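Local coordinates for uncharacterized protein (Bacteroides ovatus, PDB 4E6F), which is of unknown function but belongs to the DUF4468 family, whose members have a TBP-like fold of a curved antiparallel sheet packed with helices, at residues A[11-16]-A[154-159]; A[108-113]-A[161-166]; A[123-128]-A[149-154]. All blocks are in the same frame, centred on the assembly; numbering follows the deposited sequence. Where two conformers were deposited one is given.

Contact 1: residues A[11-16]-A[154-159]. With NO3 (nitrate ion), chain C.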
loop_
_atom_site.group_PDB
_atom_site.type_symbol
_atom_site.label_atom_id
_atom_site.label_comp_id
_atom_site.label_asym_id
_atom_site.label_seq_id
_atom_site.Cartn_x
_atom_site.Cartn_y
_atom_site.Cartn_z
ATOM N N THR A 11 14.069 3.056 11.866
ATOM C CA THR A 11 14.835 3.559 10.726
ATOM C C THR A 11 13.996 3.572 9.421
ATOM O O THR A 11 14.025 4.552 8.685
ATOM C CB THR A 11 16.095 2.673 10.544
ATOM O OG1 THR A 11 16.895 2.754 11.728
ATOM C CG2 THR A 11 16.924 3.053 9.327
ATOM N N ARG A 12 13.243 2.494 9.159
ATOM C CA ARG A 12 12.444 2.325 7.943
ATOM C C ARG A 12 11.406 3.439 7.769
ATOM O O ARG A 12 11.090 3.816 6.647
ATOM C CB ARG A 12 11.691 0.957 8.012
ATOM C CG ARG A 12 10.530 0.751 6.992
ATOM C CD ARG A 12 11.134 0.563 5.635
ATOM N NE ARG A 12 10.185 0.560 4.519
ATOM C CZ ARG A 12 9.965 1.589 3.709
ATOM N NH1 ARG A 12 10.475 2.783 3.987
ATOM N NH2 ARG A 12 9.213 1.439 2.629
ATOM N N TYR A 13 10.878 3.949 8.877
ATOM C CA TYR A 13 9.706 4.832 8.877
ATOM C C TYR A 13 9.995 6.342 8.886
ATOM O O TYR A 13 9.058 7.146 8.998
ATOM C CB TYR A 13 8.853 4.460 10.100
ATOM C CG TYR A 13 8.583 2.972 10.175
ATOM C CD1 TYR A 13 7.794 2.334 9.219
ATOM C CD2 TYR A 13 9.149 2.190 11.184
ATOM C CE1 TYR A 13 7.553 0.964 9.276
ATOM C CE2 TYR A 13 8.909 0.818 11.253
ATOM C CZ TYR A 13 8.152 0.199 10.271
ATOM O OH TYR A 13 7.914 -1.157 10.365
ATOM N N LEU A 14 11.244 6.736 8.728
ATOM C CA LEU A 14 11.590 8.143 8.839
ATOM C C LEU A 14 11.553 8.848 7.452
ATOM O O LEU A 14 10.607 8.630 6.701
ATOM C CB LEU A 14 12.916 8.311 9.614
ATOM C CG LEU A 14 12.924 7.585 10.975
ATOM C CD1 LEU A 14 14.271 7.737 11.680
ATOM C CD2 LEU A 14 11.791 8.072 11.897
ATOM N N VAL A 15 12.523 9.724 7.145
ATOM C CA VAL A 15 12.618 10.508 5.908
ATOM C C VAL A 15 12.301 9.631 4.651
ATOM O O VAL A 15 12.898 8.564 4.496
ATOM C CB VAL A 15 14.050 11.125 5.819
ATOM C CG1 VAL A 15 14.281 11.824 4.487
ATOM C CG2 VAL A 15 14.309 12.089 6.979
ATOM N N GLY A 16 11.328 10.061 3.842
ATOM C CA GLY A 16 10.950 9.382 2.601
ATOM C C GLY A 16 10.041 8.162 2.690
ATOM O O GLY A 16 9.656 7.612 1.652
ATOM N N LYS A 154 2.276 0.826 10.529
ATOM C CA LYS A 154 1.459 -0.235 9.944
ATOM C C LYS A 154 1.083 0.077 8.498
ATOM O O LYS A 154 0.957 -0.869 7.710
ATOM C CB LYS A 154 0.238 -0.555 10.823
ATOM C CG LYS A 154 0.634 -1.122 12.203
ATOM C CD LYS A 154 1.438 -2.405 12.127
ATOM C CE LYS A 154 1.607 -3.078 13.471
ATOM N NZ LYS A 154 2.844 -2.641 14.178
ATOM N N THR A 155 0.949 1.367 8.127
ATOM C CA THR A 155 0.633 1.680 6.722
ATOM C C THR A 155 1.879 1.448 5.844
ATOM O O THR A 155 1.775 0.875 4.754
ATOM C CB THR A 155 0.080 3.100 6.544
ATOM O OG1 THR A 155 -1.036 3.258 7.429
ATOM C CG2 THR A 155 -0.386 3.359 5.089
ATOM N N VAL A 156 3.056 1.874 6.319
ATOM C CA VAL A 156 4.307 1.623 5.582
ATOM C C VAL A 156 4.511 0.094 5.440
ATOM O O VAL A 156 4.858 -0.369 4.344
ATOM C CB VAL A 156 5.533 2.334 6.238
ATOM C CG1 VAL A 156 6.865 1.853 5.623
ATOM C CG2 VAL A 156 5.412 3.857 6.118
ATOM N N ASP A 157 4.298 -0.688 6.525
ATOM C CA ASP A 157 4.434 -2.155 6.449
ATOM C C ASP A 157 3.456 -2.733 5.426
ATOM O O ASP A 157 3.820 -3.657 4.693
ATOM C CB ASP A 157 4.191 -2.822 7.809
ATOM C CG ASP A 157 5.242 -2.502 8.860
ATOM O OD1 ASP A 157 6.284 -1.911 8.501
ATOM O OD2 ASP A 157 5.011 -2.834 10.048
ATOM N N PHE A 158 2.216 -2.211 5.415
ATOM C CA PHE A 158 1.194 -2.656 4.484
ATOM C C PHE A 158 1.652 -2.435 3.025
ATOM O O PHE A 158 1.515 -3.331 2.182
ATOM C CB PHE A 158 -0.101 -1.886 4.772
ATOM C CG PHE A 158 -1.218 -2.224 3.828
ATOM C CD1 PHE A 158 -2.068 -3.288 4.093
ATOM C CD2 PHE A 158 -1.421 -1.480 2.671
ATOM C CE1 PHE A 158 -3.102 -3.614 3.215
ATOM C CE2 PHE A 158 -2.448 -1.819 1.773
ATOM C CZ PHE A 158 -3.271 -2.890 2.054
ATOM N N ALA A 159 2.189 -1.246 2.732
ATOM C CA ALA A 159 2.689 -0.941 1.391
ATOM C C ALA A 159 3.878 -1.855 1.046
ATOM O O ALA A 159 3.915 -2.427 -0.062
ATOM C CB ALA A 159 3.101 0.519 1.298
HETATM N N NO3 C . 2.403 -0.050 16.342
HETATM O O1 NO3 C . 2.551 0.665 17.322
HETATM O O2 NO3 C . 3.230 -0.151 15.464
HETATM O O3 NO3 C . 1.265 -0.732 16.231
#
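Tyr13 and Asp157 join through a short hydrogen bond, Tyr13 OH donating to Asp157 OD1 at 2.6 Å on the syn lone pair, the side of the other carboxylate oxygen. The two side chains stand roughly at right angles, and the ring and carboxylate planes are 54° apart. OD1 lies close to the plane of the ring, beside the hydroxyl and CE1. Farther along the same edge sits Val156, its CB 3.7 Å from Tyr13 CD1, so the phenol meets the helix with its rim. With CG anti to the carbonyl carbon (chi1 -51°), the tyrosine reaches the helix although its CB does not head there. Val156 CG1 serves a second partner: it lies 3.6 Å above the plane of the Arg12 guanidinium, over its centre. Arg12 CG in turn rests on one face of the Tyr13 ring, 3.7 Å above its plane and toward the rim. The contact thus lays the short 3-10 turn of residues 11-13, ahead of the first strand, on the N-terminal half of helix 149-169, whose other side faces the antiparallel sheet of the TBP-like fold. Farther out, a salt bridge to Asp160, one turn after Val156, fixes the Arg12 guanidinium by its NH2. On the helix side, Val156 also touches Phe27 of strand 24-32 and Val18.

Contact 2: residues A[108-113]-A[161-166]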
loop_
_atom_site.group_PDB
_atom_site.type_symbol
_atom_site.label_atom_id
_atom_site.label_comp_id
_atom_site.label_asym_id
_atom_site.label_seq_id
_atom_site.Cartn_x
_atom_site.Cartn_y
_atom_site.Cartn_z
ATOM N N CYS A 108 7.081 -2.126 -14.769
ATOM C CA CYS A 108 5.780 -1.999 -14.121
ATOM C C CYS A 108 5.892 -1.006 -12.997
ATOM O O CYS A 108 6.835 -1.081 -12.207
ATOM C CB CYS A 108 5.330 -3.363 -13.587
ATOM S SG CYS A 108 3.648 -3.373 -12.947
ATOM N N LEU A 109 4.907 -0.104 -12.888
ATOM C CA LEU A 109 4.837 0.824 -11.760
ATOM C C LEU A 109 3.617 0.436 -10.953
ATOM O O LEU A 109 2.527 0.323 -11.526
ATOM C CB LEU A 109 4.747 2.295 -12.211
ATOM C CG LEU A 109 4.541 3.346 -11.089
ATOM C CD1 LEU A 109 5.755 3.439 -10.173
ATOM C CD2 LEU A 109 4.201 4.737 -11.701
ATOM N N VAL A 110 3.762 0.261 -9.634
ATOM C CA VAL A 110 2.637 -0.051 -8.765
ATOM C C VAL A 110 2.490 1.095 -7.763
ATOM O O VAL A 110 3.464 1.451 -7.089
ATOM C CB VAL A 110 2.772 -1.416 -8.040
ATOM C CG1 VAL A 110 1.549 -1.699 -7.148
ATOM C CG2 VAL A 110 2.974 -2.560 -9.048
ATOM N N GLU A 111 1.302 1.695 -7.708
ATOM C CA GLU A 111 1.019 2.768 -6.782
ATOM C C GLU A 111 -0.106 2.410 -5.841
ATOM O O GLU A 111 -1.107 1.809 -6.261
ATOM C CB GLU A 111 0.632 4.051 -7.541
ATOM C CG GLU A 111 1.788 4.592 -8.369
ATOM C CD GLU A 111 1.404 5.717 -9.313
ATOM O OE1 GLU A 111 0.613 5.478 -10.255
ATOM O OE2 GLU A 111 1.885 6.850 -9.096
ATOM N N LEU A 112 0.055 2.807 -4.560
ATOM C CA LEU A 112 -0.973 2.632 -3.543
ATOM C C LEU A 112 -1.385 4.036 -3.126
ATOM O O LEU A 112 -0.558 4.802 -2.611
ATOM C CB LEU A 112 -0.455 1.790 -2.360
ATOM C CG LEU A 112 -1.435 1.597 -1.220
ATOM C CD1 LEU A 112 -2.557 0.645 -1.621
ATOM C CD2 LEU A 112 -0.727 1.061 0.023
ATOM N N GLU A 113 -2.623 4.398 -3.422
ATOM C CA GLU A 113 -3.077 5.767 -3.201
ATOM C C GLU A 113 -4.503 5.860 -2.692
ATOM O O GLU A 113 -5.152 4.838 -2.469
ATOM C CB GLU A 113 -2.945 6.543 -4.521
ATOM C CG GLU A 113 -3.694 5.913 -5.698
ATOM C CD GLU A 113 -3.614 6.700 -6.991
ATOM O OE1 GLU A 113 -3.339 7.920 -6.939
ATOM O OE2 GLU A 113 -3.797 6.090 -8.066
ATOM N N ASP A 161 4.481 -4.784 2.179
ATOM C CA ASP A 161 3.948 -6.128 1.974
ATOM C C ASP A 161 3.382 -6.274 0.558
ATOM O O ASP A 161 3.590 -7.304 -0.098
ATOM C CB ASP A 161 2.875 -6.453 3.014
ATOM C CG ASP A 161 2.481 -7.914 3.006
ATOM O OD1 ASP A 161 3.396 -8.781 3.062
ATOM O OD2 ASP A 161 1.286 -8.195 2.832
HETATM N N MSE A 162 2.691 -5.241 0.098
HETATM C CA MSE A 162 2.104 -5.254 -1.237
HETATM C C MSE A 162 3.173 -5.311 -2.309
HETATM O O MSE A 162 3.036 -6.061 -3.280
HETATM C CB MSE A 162 1.247 -4.021 -1.453
HETATM C CG MSE A 162 0.559 -4.045 -2.811
HETATM SE SE MSE A 162 -0.793 -2.691 -2.934
HETATM C CE MSE A 162 -2.083 -3.440 -1.723
ATOM N N PHE A 163 4.242 -4.512 -2.140
ATOM C CA PHE A 163 5.307 -4.472 -3.131
ATOM C C PHE A 163 6.070 -5.799 -3.161
ATOM O O PHE A 163 6.491 -6.229 -4.238
ATOM C CB PHE A 163 6.222 -3.272 -2.904
ATOM C CG PHE A 163 5.476 -1.956 -3.032
ATOM C CD1 PHE A 163 4.487 -1.784 -4.009
ATOM C CD2 PHE A 163 5.781 -0.881 -2.207
ATOM C CE1 PHE A 163 3.795 -0.573 -4.128
ATOM C CE2 PHE A 163 5.079 0.330 -2.326
ATOM C CZ PHE A 163 4.095 0.472 -3.282
HETATM N N MSE A 164 6.211 -6.466 -2.003
HETATM C CA MSE A 164 6.803 -7.797 -1.969
HETATM C C MSE A 164 5.891 -8.800 -2.720
HETATM O O MSE A 164 6.382 -9.629 -3.498
HETATM C CB MSE A 164 7.036 -8.260 -0.512
HETATM C CG MSE A 164 7.536 -9.715 -0.389
HETATM SE SE MSE A 164 9.242 -10.099 -1.293
HETATM C CE MSE A 164 10.396 -8.895 -0.263
ATOM N N ASP A 165 4.552 -8.685 -2.513
ATOM C CA ASP A 165 3.597 -9.552 -3.171
ATOM C C ASP A 165 3.731 -9.449 -4.688
ATOM O O ASP A 165 3.685 -10.465 -5.389
ATOM C CB ASP A 165 2.177 -9.177 -2.742
ATOM C CG ASP A 165 1.301 -10.380 -2.568
ATOM O OD1 ASP A 165 1.676 -11.279 -1.769
ATOM O OD2 ASP A 165 0.273 -10.460 -3.261
ATOM N N VAL A 166 3.907 -8.210 -5.190
ATOM C CA VAL A 166 4.081 -7.973 -6.622
ATOM C C VAL A 166 5.394 -8.612 -7.098
ATOM O O VAL A 166 5.420 -9.253 -8.160
ATOM C CB VAL A 166 4.039 -6.470 -6.958
ATOM C CG1 VAL A 166 4.472 -6.211 -8.403
ATOM C CG2 VAL A 166 2.659 -5.860 -6.659
#
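Val110 lies against the rim of Phe163, its CG1 in the plane of the ring and 3.9 Å from Phe163 CE1, and the two side chains pass alongside one another, pointing opposite ways. The same ring carbon comes within 3.6 Å of the backbone oxygen Val110 O, which approaches the ring obliquely. The CB of Phe163 does not head for the strand, but with CG anti to the carbonyl carbon (chi1 -61°) the far end of the ring swings over to it. The other methyl of Val110 has its own partner, CG2 meeting Val166 CG1 tip to tip at 4.0 Å. One valine therefore engages two helix residues three positions apart, Phe163 and Val166. The axes of 108-113 and 161-166 run nearly antiparallel (154°), 10.0 Å apart at closest approach. Helix 149-169 packs here on one face of the antiparallel sheet, and strand 24-32, helix 38-54, the strands that follow and this helix match the β-α-β4-α order of TBP-like folds. Toward the N-terminal end of the helix segment the selenomethionine at Met162 crosses Leu112, its SE 4.0 Å from Leu112 CD1 in the conformers given; both residues have alternates, in which this may differ. Phe31 of strand 24-32 touches both Val110 and Val166, and Trp48 of helix 38-54 packs on Val166. Backbone hydrogen bonds to Phe27 and Lys29 tie Leu112 and Val110 into the sheet.

Contact 3: residues A[123-128]-A[149-154]. With NO3 (nitrate ion), chain C.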
loop_
_atom_site.group_PDB
_atom_site.type_symbol
_atom_site.label_atom_id
_atom_site.label_comp_id
_atom_site.label_asym_id
_atom_site.label_seq_id
_atom_site.Cartn_x
_atom_site.Cartn_y
_atom_site.Cartn_z
ATOM N N GLU A 123 -14.671 7.352 13.219
ATOM C CA GLU A 123 -13.558 8.277 13.073
ATOM C C GLU A 123 -12.952 8.078 11.685
ATOM O O GLU A 123 -12.547 6.965 11.343
ATOM C CB GLU A 123 -12.521 8.065 14.185
ATOM C CG GLU A 123 -13.094 8.216 15.591
ATOM C CD GLU A 123 -12.150 7.842 16.722
ATOM O OE1 GLU A 123 -10.918 8.000 16.559
ATOM O OE2 GLU A 123 -12.645 7.406 17.785
ATOM N N LYS A 124 -12.960 9.136 10.869
ATOM C CA LYS A 124 -12.458 9.076 9.491
ATOM C C LYS A 124 -11.206 9.902 9.388
ATOM O O LYS A 124 -11.226 11.087 9.729
ATOM C CB LYS A 124 -13.539 9.564 8.497
ATOM C CG LYS A 124 -14.862 8.825 8.643
ATOM C CD LYS A 124 -15.217 7.987 7.440
ATOM C CE LYS A 124 -16.628 7.461 7.554
ATOM N NZ LYS A 124 -16.984 6.579 6.413
ATOM N N TYR A 125 -10.100 9.288 8.922
ATOM C CA TYR A 125 -8.811 9.975 8.808
ATOM C C TYR A 125 -8.223 9.809 7.433
ATOM O O TYR A 125 -8.067 8.675 6.976
ATOM C CB TYR A 125 -7.775 9.437 9.823
ATOM C CG TYR A 125 -8.200 9.542 11.269
ATOM C CD1 TYR A 125 -8.232 10.775 11.919
ATOM C CD2 TYR A 125 -8.551 8.408 12.000
ATOM C CE1 TYR A 125 -8.630 10.881 13.254
ATOM C CE2 TYR A 125 -8.915 8.498 13.347
ATOM C CZ TYR A 125 -8.984 9.741 13.959
ATOM O OH TYR A 125 -9.356 9.847 15.285
ATOM N N LYS A 126 -7.893 10.916 6.766
ATOM C CA LYS A 126 -7.254 10.850 5.441
ATOM C C LYS A 126 -5.751 10.688 5.661
ATOM O O LYS A 126 -5.193 11.351 6.546
ATOM C CB LYS A 126 -7.543 12.117 4.612
ATOM C CG LYS A 126 -9.009 12.303 4.248
ATOM C CD LYS A 126 -9.208 13.605 3.474
ATOM C CE LYS A 126 -10.666 13.964 3.261
ATOM N NZ LYS A 126 -11.287 14.567 4.476
ATOM N N ALA A 127 -5.064 9.841 4.865
ATOM C CA ALA A 127 -3.622 9.661 5.091
ATOM C C ALA A 127 -2.839 10.996 5.064
ATOM O O ALA A 127 -1.868 11.154 5.798
ATOM C CB ALA A 127 -3.058 8.707 4.044
ATOM N N GLU A 128 -3.273 11.957 4.233
ATOM C CA GLU A 128 -2.599 13.258 4.029
ATOM C C GLU A 128 -2.570 14.135 5.261
ATOM O O GLU A 128 -1.707 15.014 5.366
ATOM C CB GLU A 128 -3.270 14.060 2.904
ATOM C CG GLU A 128 -3.086 13.434 1.536
ATOM C CD GLU A 128 -3.882 12.156 1.302
ATOM O OE1 GLU A 128 -4.973 12.012 1.904
ATOM O OE2 GLU A 128 -3.428 11.318 0.490
ATOM N N ALA A 149 2.490 6.928 15.581
ATOM C CA ALA A 149 3.427 5.889 15.177
ATOM C C ALA A 149 2.750 4.623 14.673
ATOM O O ALA A 149 3.186 4.094 13.655
ATOM C CB ALA A 149 4.375 5.560 16.316
ATOM N N LYS A 150 1.702 4.139 15.345
ATOM C CA LYS A 150 1.046 2.900 14.910
ATOM C C LYS A 150 0.472 3.058 13.509
ATOM O O LYS A 150 0.542 2.127 12.715
ATOM C CB LYS A 150 -0.030 2.436 15.906
ATOM C CG LYS A 150 -1.276 3.328 16.008
ATOM C CD LYS A 150 -2.148 2.840 17.168
ATOM C CE LYS A 150 -3.473 3.574 17.142
ATOM N NZ LYS A 150 -4.315 3.245 18.345
ATOM N N TRP A 151 -0.074 4.241 13.200
ATOM C CA TRP A 151 -0.638 4.532 11.887
ATOM C C TRP A 151 0.436 4.521 10.806
ATOM O O TRP A 151 0.260 3.886 9.765
ATOM C CB TRP A 151 -1.321 5.906 11.914
ATOM C CG TRP A 151 -2.445 5.960 12.902
ATOM C CD1 TRP A 151 -2.376 6.346 14.208
ATOM C CD2 TRP A 151 -3.786 5.525 12.679
ATOM N NE1 TRP A 151 -3.607 6.209 14.809
ATOM C CE2 TRP A 151 -4.493 5.703 13.890
ATOM C CE3 TRP A 151 -4.483 5.058 11.555
ATOM C CZ2 TRP A 151 -5.860 5.398 14.011
ATOM C CZ3 TRP A 151 -5.826 4.745 11.671
ATOM C CH2 TRP A 151 -6.501 4.904 12.894
ATOM N N ARG A 152 1.540 5.226 11.051
ATOM C CA ARG A 152 2.599 5.331 10.055
ATOM C C ARG A 152 3.337 3.986 9.883
ATOM O O ARG A 152 3.551 3.546 8.743
ATOM C CB ARG A 152 3.557 6.455 10.431
ATOM C CG ARG A 152 4.705 6.605 9.421
ATOM C CD ARG A 152 5.190 8.042 9.375
ATOM N NE ARG A 152 6.460 8.189 8.642
ATOM C CZ ARG A 152 6.766 9.231 7.877
ATOM N NH1 ARG A 152 5.857 10.160 7.614
ATOM N NH2 ARG A 152 7.965 9.320 7.316
ATOM N N ARG A 153 3.719 3.319 10.995
ATOM C CA ARG A 153 4.384 2.023 10.853
ATOM C C ARG A 153 3.531 1.012 10.092
ATOM O O ARG A 153 4.040 0.332 9.192
ATOM C CB ARG A 153 4.682 1.403 12.229
ATOM C CG ARG A 153 5.811 2.042 12.984
ATOM C CD ARG A 153 6.272 1.116 14.108
ATOM N NE ARG A 153 7.056 1.851 15.100
ATOM C CZ ARG A 153 6.577 2.359 16.237
ATOM N NH1 ARG A 153 5.306 2.167 16.580
ATOM N NH2 ARG A 153 7.375 3.031 17.055
ATOM N N LYS A 154 2.276 0.826 10.529
ATOM C CA LYS A 154 1.459 -0.235 9.944
ATOM C C LYS A 154 1.083 0.077 8.498
ATOM O O LYS A 154 0.957 -0.869 7.710
ATOM C CB LYS A 154 0.238 -0.555 10.823
ATOM C CG LYS A 154 0.634 -1.122 12.203
ATOM C CD LYS A 154 1.438 -2.405 12.127
ATOM C CE LYS A 154 1.607 -3.078 13.471
ATOM N NZ LYS A 154 2.844 -2.641 14.178
HETATM N N NO3 C . 2.403 -0.050 16.342
HETATM O O1 NO3 C . 2.551 0.665 17.322
HETATM O O2 NO3 C . 3.230 -0.151 15.464
HETATM O O3 NO3 C . 1.265 -0.732 16.231
#
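Aromatic packing joins the two segments: the edge of Tyr125 is turned toward the face of the Trp151 six-membered ring, a T-shaped pair with centroids 5.6 Å apart and planes at 66°. The closest atoms are Tyr125 CD2 and Trp151 CH2, at 4.2 Å. Trp130 extends the cluster, stacked on Tyr125 and edge-to-face with Trp151. Among hydrogen bonds, Tyr125 OH, in the conformer given, donates to Glu123 OE1 at 2.7 Å, on the anti side and 25° out of the carboxylate plane. Charged contacts gather on another side of the helix, where Arg153 and Lys154 hold a nitrate, probably from the crystallisation liquor; Lys150 adds its CB, its NZ pairing with Asp91. A bend at chi2 (-60°) helps bring Lys154 NZ to nitrate O2, at 2.8 Å, and Arg153 NH1 reaches that oxygen weakly, at 3.3 Å. Replacing Lys154 by alanine would remove the ammonium group, and the nitrate would probably lose the 2.8 Å bond and a weak one to O3, being held less firmly beside Arg153. Arg153 NE has a firmer partner in Asp10. The aromatic cluster joins edge strand 123-126 to the first turns of helix 149-169, within the helix-on-sheet packing of this TBP-like fold.

All three contacts draw on helix 149-169. Contacts 1 and 3 share Lys154, and their centres are about 11 Å apart; Arg152 NE lies 2.8 Å from Tyr13 O in a probable hydrogen bond, while Tyr13 CE1 packs 3.6 Å from Arg153 O. Contact 2 takes the next turns of the helix, about 14 Å from contact 1 between centres, and Phe158 CD2 touches Leu112 CD2 at 3.7 Å. Contacts 2 and 3 do not touch, with centres about 19 Å apart, yet their strands 107-119 and 123-126 are neighbours in one sheet. The nitrate is common to contacts 1 and 3, whereas an ethanediol lies about 4 Å from the Phe163 side chain; neither establishes a functional site.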